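Local coordinates for protein uronate isomerase (Bacillus halodurans C-125, PDB 3HKA) that probably interconverts aldose and ketose forms of uronic acids such as D-fructuronate, as a zinc-binding isomerase of the amidohydrolase superfamily, at residues Pro21-His26 with Asn136-Val141; Ile350-Asp355 with Tyr364-Ser369; Leu169-Leu174 with Arg206-Trp211. All coordinates share one frame; numbering follows the deposited sequence.

Contact 1 of 3, residues Pro21-His26 with Asn136-Val141; sequences PVTDMH and NVSDVV. With ZN (zinc ion), chain F; FIX (D-fructuronic acid), chain D.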
loop_
_atom_site.group_PDB
_atom_site.type_symbol
_atom_site.label_atom_id
_atom_site.label_comp_id
_atom_site.label_asym_id
_atom_site.label_seq_id
_atom_site.Cartn_x
_atom_site.Cartn_y
_atom_site.Cartn_z
ATOM N N PRO A 21 -29.301 -11.916 -3.107
ATOM C CA PRO A 21 -28.839 -13.050 -3.915
ATOM C C PRO A 21 -27.610 -12.606 -4.696
ATOM O O PRO A 21 -27.612 -11.550 -5.325
ATOM C CB PRO A 21 -30.030 -13.337 -4.826
ATOM C CG PRO A 21 -31.197 -12.934 -3.978
ATOM C CD PRO A 21 -30.720 -11.629 -3.380
ATOM N N VAL A 22 -26.566 -13.421 -4.667
ATOM C CA VAL A 22 -25.328 -13.072 -5.341
ATOM C C VAL A 22 -25.114 -13.664 -6.724
ATOM O O VAL A 22 -25.450 -14.821 -6.979
ATOM C CB VAL A 22 -24.121 -13.485 -4.473
ATOM C CG1 VAL A 22 -22.812 -13.173 -5.198
ATOM C CG2 VAL A 22 -24.192 -12.788 -3.128
ATOM N N THR A 23 -24.573 -12.845 -7.621
ATOM C CA THR A 23 -24.204 -13.310 -8.948
ATOM C C THR A 23 -22.683 -13.358 -8.830
ATOM O O THR A 23 -22.033 -12.323 -8.687
ATOM C CB THR A 23 -24.590 -12.326 -10.072
ATOM O OG1 THR A 23 -25.987 -12.451 -10.367
ATOM C CG2 THR A 23 -23.794 -12.637 -11.339
ATOM N N ASP A 24 -22.128 -14.566 -8.845
ATOM C CA ASP A 24 -20.687 -14.773 -8.722
ATOM C C ASP A 24 -20.115 -14.744 -10.138
ATOM O O ASP A 24 -20.111 -15.764 -10.828
ATOM C CB ASP A 24 -20.434 -16.135 -8.073
ATOM C CG ASP A 24 -19.086 -16.222 -7.408
ATOM O OD1 ASP A 24 -18.151 -15.544 -7.883
ATOM O OD2 ASP A 24 -18.964 -16.977 -6.419
ATOM N N MET A 25 -19.609 -13.587 -10.566
ATOM C CA MET A 25 -19.123 -13.457 -11.935
ATOM C C MET A 25 -17.790 -14.088 -12.353
ATOM O O MET A 25 -17.353 -13.914 -13.490
ATOM C CB MET A 25 -19.211 -11.986 -12.374
ATOM C CG MET A 25 -18.589 -10.978 -11.436
ATOM S SD MET A 25 -16.827 -10.974 -11.639
ATOM C CE MET A 25 -16.698 -10.328 -13.321
ATOM N N HIS A 26 -17.150 -14.819 -11.445
ATOM C CA HIS A 26 -15.932 -15.559 -11.777
ATOM C C HIS A 26 -15.641 -16.678 -10.786
ATOM O O HIS A 26 -15.303 -16.431 -9.628
ATOM C CB HIS A 26 -14.683 -14.681 -11.879
ATOM C CG HIS A 26 -13.438 -15.477 -12.128
ATOM N ND1 HIS A 26 -13.305 -16.321 -13.212
ATOM C CD2 HIS A 26 -12.313 -15.635 -11.390
ATOM C CE1 HIS A 26 -12.154 -16.968 -13.127
ATOM N NE2 HIS A 26 -11.534 -16.570 -12.032
ATOM N N ASN A 136 -26.491 -18.252 -0.599
ATOM C CA ASN A 136 -27.367 -17.268 -1.223
ATOM C C ASN A 136 -26.826 -16.775 -2.565
ATOM O O ASN A 136 -26.803 -15.576 -2.843
ATOM C CB ASN A 136 -27.612 -16.080 -0.283
ATOM C CG ASN A 136 -28.828 -15.255 -0.694
ATOM O OD1 ASN A 136 -29.518 -15.585 -1.660
ATOM N ND2 ASN A 136 -29.094 -14.183 0.041
ATOM N N VAL A 137 -26.389 -17.718 -3.391
ATOM C CA VAL A 137 -25.872 -17.411 -4.718
ATOM C C VAL A 137 -26.927 -17.845 -5.727
ATOM O O VAL A 137 -27.306 -19.017 -5.772
ATOM C CB VAL A 137 -24.556 -18.171 -5.000
ATOM C CG1 VAL A 137 -24.107 -17.925 -6.431
ATOM C CG2 VAL A 137 -23.482 -17.723 -4.017
ATOM N N SER A 138 -27.403 -16.899 -6.528
ATOM C CA SER A 138 -28.428 -17.179 -7.524
ATOM C C SER A 138 -27.838 -17.539 -8.874
ATOM O O SER A 138 -28.419 -18.325 -9.624
ATOM C CB SER A 138 -29.340 -15.963 -7.703
ATOM O OG SER A 138 -28.636 -14.889 -8.304
ATOM N N ASP A 139 -26.684 -16.961 -9.186
ATOM C CA ASP A 139 -26.043 -17.207 -10.466
ATOM C C ASP A 139 -24.539 -17.378 -10.332
ATOM O O ASP A 139 -23.882 -16.655 -9.577
ATOM C CB ASP A 139 -26.359 -16.056 -11.417
ATOM C CG ASP A 139 -27.818 -16.031 -11.829
ATOM O OD1 ASP A 139 -28.181 -16.765 -12.771
ATOM O OD2 ASP A 139 -28.602 -15.293 -11.200
ATOM N N VAL A 140 -24.007 -18.346 -11.072
ATOM C CA VAL A 140 -22.581 -18.653 -11.053
ATOM C C VAL A 140 -21.994 -18.562 -12.457
ATOM O O VAL A 140 -22.551 -19.116 -13.408
ATOM C CB VAL A 140 -22.340 -20.081 -10.502
ATOM C CG1 VAL A 140 -20.883 -20.478 -10.666
ATOM C CG2 VAL A 140 -22.731 -20.135 -9.040
ATOM N N VAL A 141 -20.878 -17.848 -12.590
ATOM C CA VAL A 141 -20.218 -17.726 -13.880
ATOM C C VAL A 141 -19.026 -18.677 -13.848
ATOM O O VAL A 141 -18.195 -18.618 -12.939
ATOM C CB VAL A 141 -19.717 -16.280 -14.148
ATOM C CG1 VAL A 141 -18.953 -16.234 -15.454
ATOM C CG2 VAL A 141 -20.898 -15.314 -14.200
HETATM ZN ZN ZN F . -9.930 -17.726 -11.268
HETATM O O1A FIX D . -8.819 -17.690 -13.055
HETATM C C1 FIX D . -7.581 -17.743 -12.857
HETATM O O1B FIX D . -6.706 -17.776 -13.741
HETATM C C2 FIX D . -7.095 -17.769 -11.394
HETATM O O2 FIX D . -8.122 -17.243 -10.547
HETATM C C3 FIX D . -6.713 -19.213 -10.981
HETATM O O3 FIX D . -5.699 -19.699 -11.886
HETATM C C4 FIX D . -6.143 -19.394 -9.543
HETATM O O4 FIX D . -5.542 -20.695 -9.402
HETATM C C5 FIX D . -7.221 -19.233 -8.434
HETATM O O5 FIX D . -8.381 -19.620 -8.612
HETATM C C6 FIX D . -6.850 -18.593 -7.102
HETATM O O6 FIX D . -7.989 -18.036 -6.456
#
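Strands Val22-Asp24 and Val137-Val141 run side by side and parallel, the first two strands of the beta/alpha-barrel expected of an amidohydrolase, with the zinc ligand His26 farther along the first segment. Val22 N bonds to Asn136 O at 2.8 Å before the pairing slips by one residue in a beta bulge. There Val22 O takes two donors, Ser138 N at 2.9 Å and, more weakly, Asp139 N. Beyond the bulge Asp24 N bonds to Asp139 O, and Asp24 O receives Val141 N at 2.8 Å. Val141 closes the far end: CG2, anti to its own carbonyl carbon (chi1 176° for CG1), presses on Met25 CA at 3.4 Å, tighter than usual contact. At the near end Asn136, the first residue to leave the preceding helix, closes it in a Schellman motif, and OD1 lies 3.5 Å from Pro21 CA, while ND2 serves the carbonyls of Asn18 and Asn19. With an alanine here, those carbonyls would probably lose their shared amide donor and Pro21 the group that covers its flank. His26, CG anti to the backbone N at 176°, carries NE2 to the zinc at 2.1 Å, with fructuronate O2 in the plane of the imidazole at its edge. Asp24 sends OD2 to Ser354 and to Trp366 of helix 361-386, which also touches Val22 and Val137. Helix 393-412 lies against Thr23, Met25 and Val141 through Phe408, and strand 165-166 continues the sheet beyond Val140.

Contact 2 of 3, residues Ile350-Asp355 with Tyr364-Ser369; sequences IPQHSD and YKWHHS. With ZN (zinc ion), chain F; FIX (D-fructuronic acid), chain D.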
loop_
_atom_site.group_PDB
_atom_site.type_symbol
_atom_site.label_atom_id
_atom_site.label_comp_id
_atom_site.label_asym_id
_atom_site.label_seq_id
_atom_site.Cartn_x
_atom_site.Cartn_y
_atom_site.Cartn_z
ATOM N N ILE A 350 -17.839 -3.755 -9.078
ATOM C CA ILE A 350 -18.219 -5.084 -8.595
ATOM C C ILE A 350 -17.168 -5.422 -7.553
ATOM O O ILE A 350 -16.042 -5.790 -7.884
ATOM C CB ILE A 350 -18.191 -6.124 -9.731
ATOM C CG1 ILE A 350 -19.165 -5.706 -10.837
ATOM C CG2 ILE A 350 -18.567 -7.507 -9.189
ATOM C CD1 ILE A 350 -19.154 -6.629 -12.049
ATOM N N PRO A 351 -17.532 -5.318 -6.269
ATOM C CA PRO A 351 -16.593 -5.596 -5.182
ATOM C C PRO A 351 -15.995 -6.983 -5.032
ATOM O O PRO A 351 -14.880 -7.111 -4.519
ATOM C CB PRO A 351 -17.371 -5.169 -3.938
ATOM C CG PRO A 351 -18.784 -5.485 -4.306
ATOM C CD PRO A 351 -18.881 -5.029 -5.747
ATOM N N GLN A 352 -16.686 -8.021 -5.492
ATOM C CA GLN A 352 -16.133 -9.348 -5.281
ATOM C C GLN A 352 -16.666 -10.490 -6.129
ATOM O O GLN A 352 -17.747 -10.412 -6.718
ATOM C CB GLN A 352 -16.315 -9.706 -3.798
ATOM C CG GLN A 352 -15.665 -11.001 -3.351
ATOM C CD GLN A 352 -14.157 -10.924 -3.388
ATOM O OE1 GLN A 352 -13.567 -10.650 -4.433
ATOM N NE2 GLN A 352 -13.523 -11.165 -2.244
ATOM N N HIS A 353 -15.861 -11.548 -6.180
ATOM C CA HIS A 353 -16.186 -12.797 -6.860
ATOM C C HIS A 353 -15.523 -13.850 -5.966
ATOM O O HIS A 353 -14.607 -13.527 -5.203
ATOM C CB HIS A 353 -15.631 -12.843 -8.291
ATOM C CG HIS A 353 -14.137 -12.897 -8.376
ATOM N ND1 HIS A 353 -13.350 -11.764 -8.415
ATOM C CD2 HIS A 353 -13.289 -13.948 -8.460
ATOM C CE1 HIS A 353 -12.081 -12.117 -8.522
ATOM N NE2 HIS A 353 -12.017 -13.436 -8.551
ATOM N N SER A 354 -15.976 -15.097 -6.035
ATOM C CA SER A 354 -15.412 -16.130 -5.162
ATOM C C SER A 354 -14.207 -16.883 -5.713
ATOM O O SER A 354 -13.333 -17.295 -4.954
ATOM C CB SER A 354 -16.486 -17.153 -4.798
ATOM O OG SER A 354 -16.809 -17.954 -5.923
ATOM N N ASP A 355 -14.172 -17.078 -7.026
ATOM C CA ASP A 355 -13.080 -17.822 -7.649
ATOM C C ASP A 355 -13.115 -19.247 -7.109
ATOM O O ASP A 355 -12.107 -19.953 -7.121
ATOM C CB ASP A 355 -11.728 -17.198 -7.301
ATOM C CG ASP A 355 -10.896 -16.905 -8.526
ATOM O OD1 ASP A 355 -10.770 -17.799 -9.388
ATOM O OD2 ASP A 355 -10.367 -15.779 -8.623
ATOM N N TYR A 364 -18.039 -19.847 2.401
ATOM C CA TYR A 364 -17.098 -18.977 3.097
ATOM C C TYR A 364 -16.661 -17.773 2.276
ATOM O O TYR A 364 -16.550 -16.672 2.813
ATOM C CB TYR A 364 -15.878 -19.776 3.591
ATOM C CG TYR A 364 -14.624 -19.752 2.729
ATOM C CD1 TYR A 364 -13.827 -18.606 2.644
ATOM C CD2 TYR A 364 -14.177 -20.909 2.089
ATOM C CE1 TYR A 364 -12.609 -18.621 1.956
ATOM C CE2 TYR A 364 -12.965 -20.934 1.402
ATOM C CZ TYR A 364 -12.183 -19.788 1.344
ATOM O OH TYR A 364 -10.962 -19.830 0.699
ATOM N N LYS A 365 -16.432 -17.970 0.981
ATOM C CA LYS A 365 -16.010 -16.863 0.125
ATOM C C LYS A 365 -16.970 -15.689 0.289
ATOM O O LYS A 365 -16.549 -14.572 0.590
ATOM C CB LYS A 365 -15.970 -17.294 -1.342
ATOM C CG LYS A 365 -14.904 -18.331 -1.672
ATOM C CD LYS A 365 -13.503 -17.739 -1.710
ATOM C CE LYS A 365 -12.502 -18.777 -2.216
ATOM N NZ LYS A 365 -11.085 -18.304 -2.201
ATOM N N TRP A 366 -18.262 -15.949 0.116
ATOM C CA TRP A 366 -19.259 -14.896 0.248
ATOM C C TRP A 366 -19.531 -14.452 1.676
ATOM O O TRP A 366 -19.805 -13.274 1.920
ATOM C CB TRP A 366 -20.548 -15.311 -0.460
ATOM C CG TRP A 366 -20.333 -15.264 -1.920
ATOM C CD1 TRP A 366 -20.207 -16.324 -2.776
ATOM C CD2 TRP A 366 -20.040 -14.091 -2.686
ATOM N NE1 TRP A 366 -19.841 -15.880 -4.025
ATOM C CE2 TRP A 366 -19.732 -14.512 -3.997
ATOM C CE3 TRP A 366 -20.004 -12.719 -2.386
ATOM C CZ2 TRP A 366 -19.388 -13.611 -5.013
ATOM C CZ3 TRP A 366 -19.662 -11.821 -3.398
ATOM C CH2 TRP A 366 -19.359 -12.275 -4.694
ATOM N N HIS A 367 -19.439 -15.374 2.628
ATOM C CA HIS A 367 -19.670 -15.000 4.013
ATOM C C HIS A 367 -18.555 -14.076 4.503
ATOM O O HIS A 367 -18.818 -13.061 5.150
ATOM C CB HIS A 367 -19.743 -16.244 4.902
ATOM C CG HIS A 367 -20.044 -15.939 6.336
ATOM N ND1 HIS A 367 -19.139 -15.318 7.171
ATOM C CD2 HIS A 367 -21.161 -16.140 7.075
ATOM C CE1 HIS A 367 -19.686 -15.149 8.363
ATOM N NE2 HIS A 367 -20.913 -15.638 8.331
ATOM N N HIS A 368 -17.309 -14.426 4.195
ATOM C CA HIS A 368 -16.175 -13.611 4.627
ATOM C C HIS A 368 -16.139 -12.231 3.969
ATOM O O HIS A 368 -15.777 -11.246 4.609
ATOM C CB HIS A 368 -14.848 -14.325 4.345
ATOM C CG HIS A 368 -14.620 -15.550 5.179
ATOM N ND1 HIS A 368 -13.401 -16.193 5.232
ATOM C CD2 HIS A 368 -15.456 -16.264 5.971
ATOM C CE1 HIS A 368 -13.497 -17.250 6.019
ATOM N NE2 HIS A 368 -14.734 -17.316 6.480
ATOM N N SER A 369 -16.505 -12.158 2.695
ATOM C CA SER A 369 -16.484 -10.883 1.993
ATOM C C SER A 369 -17.671 -10.000 2.349
ATOM O O SER A 369 -17.511 -8.796 2.563
ATOM C CB SER A 369 -16.434 -11.111 0.481
ATOM O OG SER A 369 -15.216 -11.734 0.112
HETATM ZN ZN ZN F . -9.930 -17.726 -11.268
HETATM O O1A FIX D . -8.819 -17.690 -13.055
HETATM C C1 FIX D . -7.581 -17.743 -12.857
HETATM O O1B FIX D . -6.706 -17.776 -13.741
HETATM C C2 FIX D . -7.095 -17.769 -11.394
HETATM O O2 FIX D . -8.122 -17.243 -10.547
HETATM C C3 FIX D . -6.713 -19.213 -10.981
HETATM O O3 FIX D . -5.699 -19.699 -11.886
HETATM C C4 FIX D . -6.143 -19.394 -9.543
HETATM O O4 FIX D . -5.542 -20.695 -9.402
HETATM C C5 FIX D . -7.221 -19.233 -8.434
HETATM O O5 FIX D . -8.381 -19.620 -8.612
HETATM C C6 FIX D . -6.850 -18.593 -7.102
HETATM O O6 FIX D . -7.989 -18.036 -6.456
#
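Gln352 OE1 is gripped by two backbone N-H groups, those of His353 and Cys324, and the other half of the amide reaches across to helix 361-386. The bond from His353 N to Gln352 OE1, 3.0 Å long, meets the carbonyl side-on, at a C=O...donor angle of 93°. Gln352 NE2 gives a nearly straight bond to Ser369 OG at 3.0 Å, with the hydroxyl in the amide plane; the bend at chi2 (68°) folds the chain so that CG also lies beside this serine. Trp366 comes in alongside: CH2 points at Gln352 O, 3.2 Å away near the plane of the indole, while CZ2 lies by His353 CA. The loop 350-355 stands where an amidohydrolase barrel has the end of its eighth strand, the usual place of a metal-binding aspartate, and the helix it leans on follows directly in the chain. Ser354 CB is pressed against Lys365 CB at 3.5 Å, a tight pair, and the lysine then passes over Ser354 O, with CE 3.2 Å from it, on the way to placing NZ at Tyr48 OH. At the metal end Asp355 OD1 binds zinc at 2.1 Å. His353 NE2, its partner lying in the imidazole plane, donates to Asp355 OD2 at 2.9 Å from above the carboxylate plane, which probably fixes the rotation of the carboxylate and leaves OD1 turned to the metal.

Contact 3 of 3, residues Leu169-Leu174 with Arg206-Trp211; sequences LRLDPL and RFLTDW. With FIX (D-fructuronic acid), chain D.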
loop_
_atom_site.group_PDB
_atom_site.type_symbol
_atom_site.label_atom_id
_atom_site.label_comp_id
_atom_site.label_asym_id
_atom_site.label_seq_id
_atom_site.Cartn_x
_atom_site.Cartn_y
_atom_site.Cartn_z
ATOM N N LEU A 169 -15.976 -17.667 -21.957
ATOM C CA LEU A 169 -14.945 -18.229 -22.827
ATOM C C LEU A 169 -13.510 -17.862 -22.417
ATOM O O LEU A 169 -13.029 -16.774 -22.725
ATOM C CB LEU A 169 -15.217 -17.791 -24.270
ATOM C CG LEU A 169 -14.240 -18.221 -25.365
ATOM C CD1 LEU A 169 -14.057 -19.730 -25.340
ATOM C CD2 LEU A 169 -14.773 -17.766 -26.716
ATOM N N ARG A 170 -12.839 -18.779 -21.722
ATOM C CA ARG A 170 -11.461 -18.573 -21.262
ATOM C C ARG A 170 -10.502 -18.894 -22.412
ATOM O O ARG A 170 -10.596 -19.964 -23.019
ATOM C CB ARG A 170 -11.183 -19.472 -20.057
ATOM C CG ARG A 170 -9.861 -19.217 -19.366
ATOM C CD ARG A 170 -9.737 -17.772 -18.872
ATOM N NE ARG A 170 -8.487 -17.620 -18.140
ATOM C CZ ARG A 170 -8.385 -17.632 -16.817
ATOM N NH1 ARG A 170 -9.465 -17.765 -16.063
ATOM N NH2 ARG A 170 -7.189 -17.570 -16.252
ATOM N N LEU A 171 -9.565 -17.982 -22.689
ATOM C CA LEU A 171 -8.652 -18.144 -23.818
ATOM C C LEU A 171 -7.139 -18.094 -23.579
ATOM O O LEU A 171 -6.379 -17.871 -24.521
ATOM C CB LEU A 171 -9.007 -17.094 -24.878
ATOM C CG LEU A 171 -10.456 -17.114 -25.386
ATOM C CD1 LEU A 171 -10.787 -15.814 -26.122
ATOM C CD2 LEU A 171 -10.649 -18.319 -26.303
ATOM N N ASP A 172 -6.692 -18.305 -22.349
ATOM C CA ASP A 172 -5.256 -18.256 -22.059
ATOM C C ASP A 172 -4.373 -19.009 -23.061
ATOM O O ASP A 172 -3.366 -18.478 -23.536
ATOM C CB ASP A 172 -4.989 -18.780 -20.645
ATOM C CG ASP A 172 -5.516 -17.847 -19.572
ATOM O OD1 ASP A 172 -6.543 -17.184 -19.826
ATOM O OD2 ASP A 172 -4.912 -17.786 -18.476
ATOM N N PRO A 173 -4.740 -20.258 -23.399
ATOM C CA PRO A 173 -3.941 -21.041 -24.348
ATOM C C PRO A 173 -3.794 -20.371 -25.712
ATOM O O PRO A 173 -2.728 -20.404 -26.317
ATOM C CB PRO A 173 -4.709 -22.365 -24.437
ATOM C CG PRO A 173 -5.374 -22.468 -23.097
ATOM C CD PRO A 173 -5.869 -21.054 -22.887
ATOM N N LEU A 174 -4.873 -19.768 -26.191
ATOM C CA LEU A 174 -4.862 -19.105 -27.486
ATOM C C LEU A 174 -3.989 -17.853 -27.498
ATOM O O LEU A 174 -3.156 -17.675 -28.387
ATOM C CB LEU A 174 -6.289 -18.719 -27.886
ATOM C CG LEU A 174 -6.440 -17.969 -29.211
ATOM C CD1 LEU A 174 -5.992 -18.869 -30.355
ATOM C CD2 LEU A 174 -7.891 -17.545 -29.398
ATOM N N ARG A 206 -13.046 -17.149 -36.568
ATOM C CA ARG A 206 -14.060 -18.191 -36.751
ATOM C C ARG A 206 -14.050 -19.080 -35.507
ATOM O O ARG A 206 -15.097 -19.514 -35.024
ATOM C CB ARG A 206 -13.740 -19.034 -37.992
ATOM C CG ARG A 206 -14.939 -19.307 -38.893
ATOM C CD ARG A 206 -15.125 -20.793 -39.134
ATOM N NE ARG A 206 -13.910 -21.430 -39.637
ATOM C CZ ARG A 206 -13.678 -22.737 -39.567
ATOM N NH1 ARG A 206 -14.579 -23.539 -39.016
ATOM N NH2 ARG A 206 -12.541 -23.241 -40.026
ATOM N N PHE A 207 -12.850 -19.348 -34.998
ATOM C CA PHE A 207 -12.688 -20.162 -33.800
ATOM C C PHE A 207 -13.456 -19.500 -32.656
ATOM O O PHE A 207 -14.260 -20.138 -31.978
ATOM C CB PHE A 207 -11.204 -20.262 -33.432
ATOM C CG PHE A 207 -10.946 -20.944 -32.115
ATOM C CD1 PHE A 207 -11.034 -22.326 -31.999
ATOM C CD2 PHE A 207 -10.633 -20.199 -30.984
ATOM C CE1 PHE A 207 -10.814 -22.954 -30.772
ATOM C CE2 PHE A 207 -10.412 -20.815 -29.755
ATOM C CZ PHE A 207 -10.502 -22.193 -29.647
ATOM N N LEU A 208 -13.201 -18.210 -32.452
ATOM C CA LEU A 208 -13.863 -17.459 -31.392
ATOM C C LEU A 208 -15.376 -17.459 -31.569
ATOM O O LEU A 208 -16.125 -17.714 -30.623
ATOM C CB LEU A 208 -13.352 -16.015 -31.371
ATOM C CG LEU A 208 -11.868 -15.821 -31.060
ATOM C CD1 LEU A 208 -11.503 -14.352 -31.203
ATOM C CD2 LEU A 208 -11.571 -16.318 -29.651
ATOM N N THR A 209 -15.824 -17.177 -32.786
ATOM C CA THR A 209 -17.254 -17.137 -33.067
ATOM C C THR A 209 -17.928 -18.490 -32.871
ATOM O O THR A 209 -19.030 -18.561 -32.327
ATOM C CB THR A 209 -17.529 -16.649 -34.505
ATOM O OG1 THR A 209 -16.982 -15.338 -34.677
ATOM C CG2 THR A 209 -19.027 -16.591 -34.762
ATOM N N ASP A 210 -17.276 -19.563 -33.311
ATOM C CA ASP A 210 -17.861 -20.890 -33.155
ATOM C C ASP A 210 -18.121 -21.185 -31.685
ATOM O O ASP A 210 -19.182 -21.695 -31.324
ATOM C CB ASP A 210 -16.953 -21.971 -33.757
ATOM C CG ASP A 210 -16.983 -21.981 -35.279
ATOM O OD1 ASP A 210 -18.007 -21.552 -35.850
ATOM O OD2 ASP A 210 -15.997 -22.428 -35.903
ATOM N N TRP A 211 -17.156 -20.853 -30.831
ATOM C CA TRP A 211 -17.312 -21.091 -29.404
ATOM C C TRP A 211 -18.280 -20.118 -28.749
ATOM O O TRP A 211 -18.952 -20.464 -27.777
ATOM C CB TRP A 211 -15.954 -21.056 -28.704
ATOM C CG TRP A 211 -15.243 -22.359 -28.838
ATOM C CD1 TRP A 211 -14.184 -22.643 -29.649
ATOM C CD2 TRP A 211 -15.604 -23.587 -28.202
ATOM N NE1 TRP A 211 -13.864 -23.977 -29.561
ATOM C CE2 TRP A 211 -14.722 -24.580 -28.679
ATOM C CE3 TRP A 211 -16.592 -23.946 -27.276
ATOM C CZ2 TRP A 211 -14.797 -25.913 -28.262
ATOM C CZ3 TRP A 211 -16.670 -25.273 -26.859
ATOM C CH2 TRP A 211 -15.776 -26.238 -27.354
HETATM O O1A FIX D . -8.819 -17.690 -13.055
HETATM C C1 FIX D . -7.581 -17.743 -12.857
HETATM O O1B FIX D . -6.706 -17.776 -13.741
HETATM C C2 FIX D . -7.095 -17.769 -11.394
HETATM O O2 FIX D . -8.122 -17.243 -10.547
HETATM C C3 FIX D . -6.713 -19.213 -10.981
HETATM O O3 FIX D . -5.699 -19.699 -11.886
HETATM C C4 FIX D . -6.143 -19.394 -9.543
HETATM O O4 FIX D . -5.542 -20.695 -9.402
HETATM C C5 FIX D . -7.221 -19.233 -8.434
HETATM O O5 FIX D . -8.381 -19.620 -8.612
HETATM C C6 FIX D . -6.850 -18.593 -7.102
HETATM O O6 FIX D . -7.989 -18.036 -6.456
#
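Leu169, Leu171 and Leu174 pack on Phe207, Leu208 and Trp211 within a beta-alpha-beta crossover of the barrel: strand 169-170 runs parallel to strand 220-224, and helix 198-215 lies in the connection between them. The contact across the two segments is wholly apolar. Leu208 CD2 is the hub, touching Leu171 CD1 at 3.7 Å and Leu174 CD2 at 3.9 Å. Leu171 CD2 faces the edge of the Phe207 ring, whereas Leu174 and Phe207 lie alongside, pointing opposite ways. Leu169 lies roughly perpendicular to Trp211, CD2 resting on Trp211 CB at 4.0 Å. Leu244 of helix 235-250 covers Leu171 and Leu208 as well. Polar bonds are made on the other side of the strand, where Arg170 points into the pocket. Its chain bends at chi2 (58°), and the guanidinium grips Asp172 side-on: Arg170 NE bonds Asp172 OD1 at 2.6 Å as a salt bridge and Arg170 NH2 bonds Asp172 OD2 at 3.2 Å, both from above the carboxylate plane. Held this way, the flat group offers two more N-H bonds to the carboxylate of fructuronate, Arg170 NH1 to O1A at 3.1 Å and Arg170 NH2 to O1B at 2.6 Å.

Overall arrangement
Contacts 1 and 2 meet directly, their centres 10 Å apart: Val22 CG1 packs on Trp366 CZ2 at 3.5 Å, and Asp24 OD2 lies 2.8 Å from Trp366 NE1, a probable hydrogen bond. Each gives the zinc one ligand, His26 or Asp355, and His28 adds another. Contact 3 sits farther out, its centre 23 Å from that of contact 1 and 27 Å from that of contact 2, yet Arg170 NH1 comes within 4.1 Å of His26 CE1. Contacts 2 and 3 do not touch, their nearest atoms being about 7 Å apart. Fructuronate links all three: the metal takes O1A and O2, and Arg170 holds the same carboxylate, sharing O1A with the metal.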